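PDB 6MNZ: 3,4-dihydroxy-2-butanone 4-phosphate synthase from Acinetobacter baumannii, which probably converts D-ribulose 5-phosphate to formate and 3,4-dihydroxy-2-butanone 4-phosphate, a step of riboflavin biosynthesis that depends on magnesium or manganese. Local coordinates for residues R27-D32 against R140-T144. Coordinates in Å, arbitrary orientation, origin at the centre of the assembly. Residue numbers count along the deposited sequence, not the author numbering.
Sequences RENEGD and RAGHT. With SO4 (sulfate ion), chain C.
The predicted active site holds a sulfate, probably from the crystallisation liquor, at the N-terminus of helix 143-153, where loop 27-30, leading into strand 31-36, faces loop 140-142 (CA to CA: Glu28-Gly142 8.5 Å, Asp32-His143 7.4 Å). After an inverse gamma turn at Ala141, Gly142 is the N-cap; a CB there would clash with sulfate and Arg27. Sulfate O1 accepts hydrogen bonds from Thr144 N (2.7 Å) and Thr144 OG1 (2.8 Å), sulfate O2 from His143 N (2.9 Å). Arg27 (ttt) donates hydrogen bonds from NH1 to sulfate O2 (3.0 Å) and NH2 to sulfate O4 (3.2 Å). Arg27 NH2 lies over one face of the Arg140 guanidinium (3.6 Å to Arg140 CZ); Arg140, its NE paired with Glu145, comes abnormally close (NH2 to sulfate O1, 2.1 Å). His143 (chi1 m) donates from ND1 to sulfate O2 (2.8 Å) and NE2 to Glu30 O (3.0 Å), not coordinating the metal predicted for it and Glu28. The sulfate probably marks the substrate's phosphate site in the DHBP synthase fold.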
loop_
_atom_site.group_PDB
_atom_site.type_symbol
_atom_site.label_atom_id
_atom_site.label_comp_id
_atom_site.label_asym_id
_atom_site.label_seq_id
_atom_site.Cartn_x
_atom_site.Cartn_y
_atom_site.Cartn_z
ATOM N N ARG A 27 4.965 15.324 14.110
ATOM C CA ARG A 27 4.128 15.040 12.948
ATOM C C ARG A 27 3.775 16.256 12.098
ATOM O O ARG A 27 4.492 16.559 11.138
ATOM C CB ARG A 27 2.833 14.362 13.407
ATOM C CG ARG A 27 1.912 13.939 12.277
ATOM C CD ARG A 27 0.595 13.397 12.812
ATOM N NE ARG A 27 -0.386 13.189 11.752
ATOM C CZ ARG A 27 -1.199 14.132 11.282
ATOM N NH1 ARG A 27 -1.202 15.348 11.815
ATOM N NH2 ARG A 27 -2.036 13.844 10.295
ATOM N N GLU A 28 2.950 17.132 12.662
ATOM C CA GLU A 28 2.726 18.473 12.137
ATOM C C GLU A 28 3.172 19.543 13.110
ATOM O O GLU A 28 3.701 20.574 12.692
ATOM C CB GLU A 28 1.240 18.702 11.819
ATOM C CG GLU A 28 0.679 17.912 10.647
ATOM C CD GLU A 28 -0.780 18.248 10.381
ATOM O OE1 GLU A 28 -1.336 17.763 9.373
ATOM O OE2 GLU A 28 -1.381 18.981 11.196
ATOM N N ASN A 29 2.989 19.305 14.409
ATOM C CA ASN A 29 3.457 20.217 15.445
ATOM C C ASN A 29 2.709 21.548 15.362
ATOM O O ASN A 29 3.307 22.624 15.384
ATOM C CB ASN A 29 4.969 20.422 15.334
ATOM C CG ASN A 29 5.564 21.043 16.572
ATOM O OD1 ASN A 29 5.006 20.936 17.663
ATOM N ND2 ASN A 29 6.635 21.800 16.388
ATOM N N GLU A 30 1.383 21.461 15.313
ATOM C CA GLU A 30 0.525 22.624 15.178
ATOM C C GLU A 30 -0.602 22.539 16.196
ATOM O O GLU A 30 -1.054 21.452 16.561
ATOM C CB GLU A 30 -0.047 22.731 13.758
ATOM C CG GLU A 30 1.000 23.029 12.693
ATOM C CD GLU A 30 0.414 23.114 11.294
ATOM O OE1 GLU A 30 -0.744 22.687 11.100
ATOM O OE2 GLU A 30 1.146 23.523 10.370
ATOM N N GLY A 31 -1.177 23.701 16.498
ATOM C CA GLY A 31 -2.373 23.795 17.316
ATOM C C GLY A 31 -3.556 24.249 16.477
ATOM O O GLY A 31 -3.420 25.125 15.621
ATOM N N ASP A 32 -4.671 23.546 16.642
ATOM C CA ASP A 32 -5.926 23.886 15.988
ATOM C C ASP A 32 -6.957 24.231 17.050
ATOM O O ASP A 32 -7.236 23.413 17.932
ATOM C CB ASP A 32 -6.434 22.730 15.125
ATOM C CG ASP A 32 -5.563 22.476 13.916
ATOM O OD1 ASP A 32 -4.341 22.716 14.000
ATOM O OD2 ASP A 32 -6.069 21.875 12.947
ATOM N N ARG A 140 -4.916 6.991 12.559
ATOM C CA ARG A 140 -4.283 8.244 12.170
ATOM C C ARG A 140 -4.449 9.253 13.297
ATOM O O ARG A 140 -5.575 9.650 13.617
ATOM C CB ARG A 140 -4.880 8.787 10.872
ATOM C CG ARG A 140 -4.011 9.837 10.204
ATOM C CD ARG A 140 -4.746 10.547 9.077
ATOM N NE ARG A 140 -5.084 11.923 9.430
ATOM C CZ ARG A 140 -5.062 12.949 8.583
ATOM N NH1 ARG A 140 -4.920 12.730 7.282
ATOM N NH2 ARG A 140 -5.462 14.144 8.997
ATOM N N ALA A 141 -3.329 9.763 13.798
ATOM C CA ALA A 141 -3.336 10.755 14.872
ATOM C C ALA A 141 -3.270 12.177 14.319
ATOM O O ALA A 141 -2.451 12.992 14.739
ATOM C CB ALA A 141 -2.179 10.485 15.825
ATOM N N GLY A 142 -4.211 12.508 13.432
ATOM C CA GLY A 142 -4.331 13.844 12.898
ATOM C C GLY A 142 -5.413 14.656 13.589
ATOM O O GLY A 142 -6.347 14.109 14.172
ATOM N N HIS A 143 -5.361 15.973 13.373
ATOM C CA HIS A 143 -6.421 16.844 13.870
ATOM C C HIS A 143 -7.773 16.468 13.280
ATOM O O HIS A 143 -8.813 16.744 13.888
ATOM C CB HIS A 143 -6.102 18.305 13.547
ATOM C CG HIS A 143 -4.778 18.767 14.070
ATOM N ND1 HIS A 143 -3.618 18.675 13.330
ATOM C CD2 HIS A 143 -4.454 19.453 15.192
ATOM C CE1 HIS A 143 -2.622 19.216 14.011
ATOM N NE2 HIS A 143 -3.115 19.751 15.113
ATOM N N THR A 144 -7.784 15.952 12.050
ATOM C CA THR A 144 -9.035 15.550 11.417
ATOM C C THR A 144 -9.747 14.486 12.243
ATOM O O THR A 144 -10.911 14.647 12.624
ATOM C CB THR A 144 -8.754 15.037 10.002
ATOM O OG1 THR A 144 -8.141 16.078 9.232
ATOM C CG2 THR A 144 -10.044 14.583 9.318
HETATM S S SO4 C . -4.575 16.680 10.027
HETATM O O1 SO4 C . -5.642 15.752 10.390
HETATM O O2 SO4 C . -3.731 16.926 11.191
HETATM O O3 SO4 C . -5.167 17.935 9.579
HETATM O O4 SO4 C . -3.753 16.123 8.957
#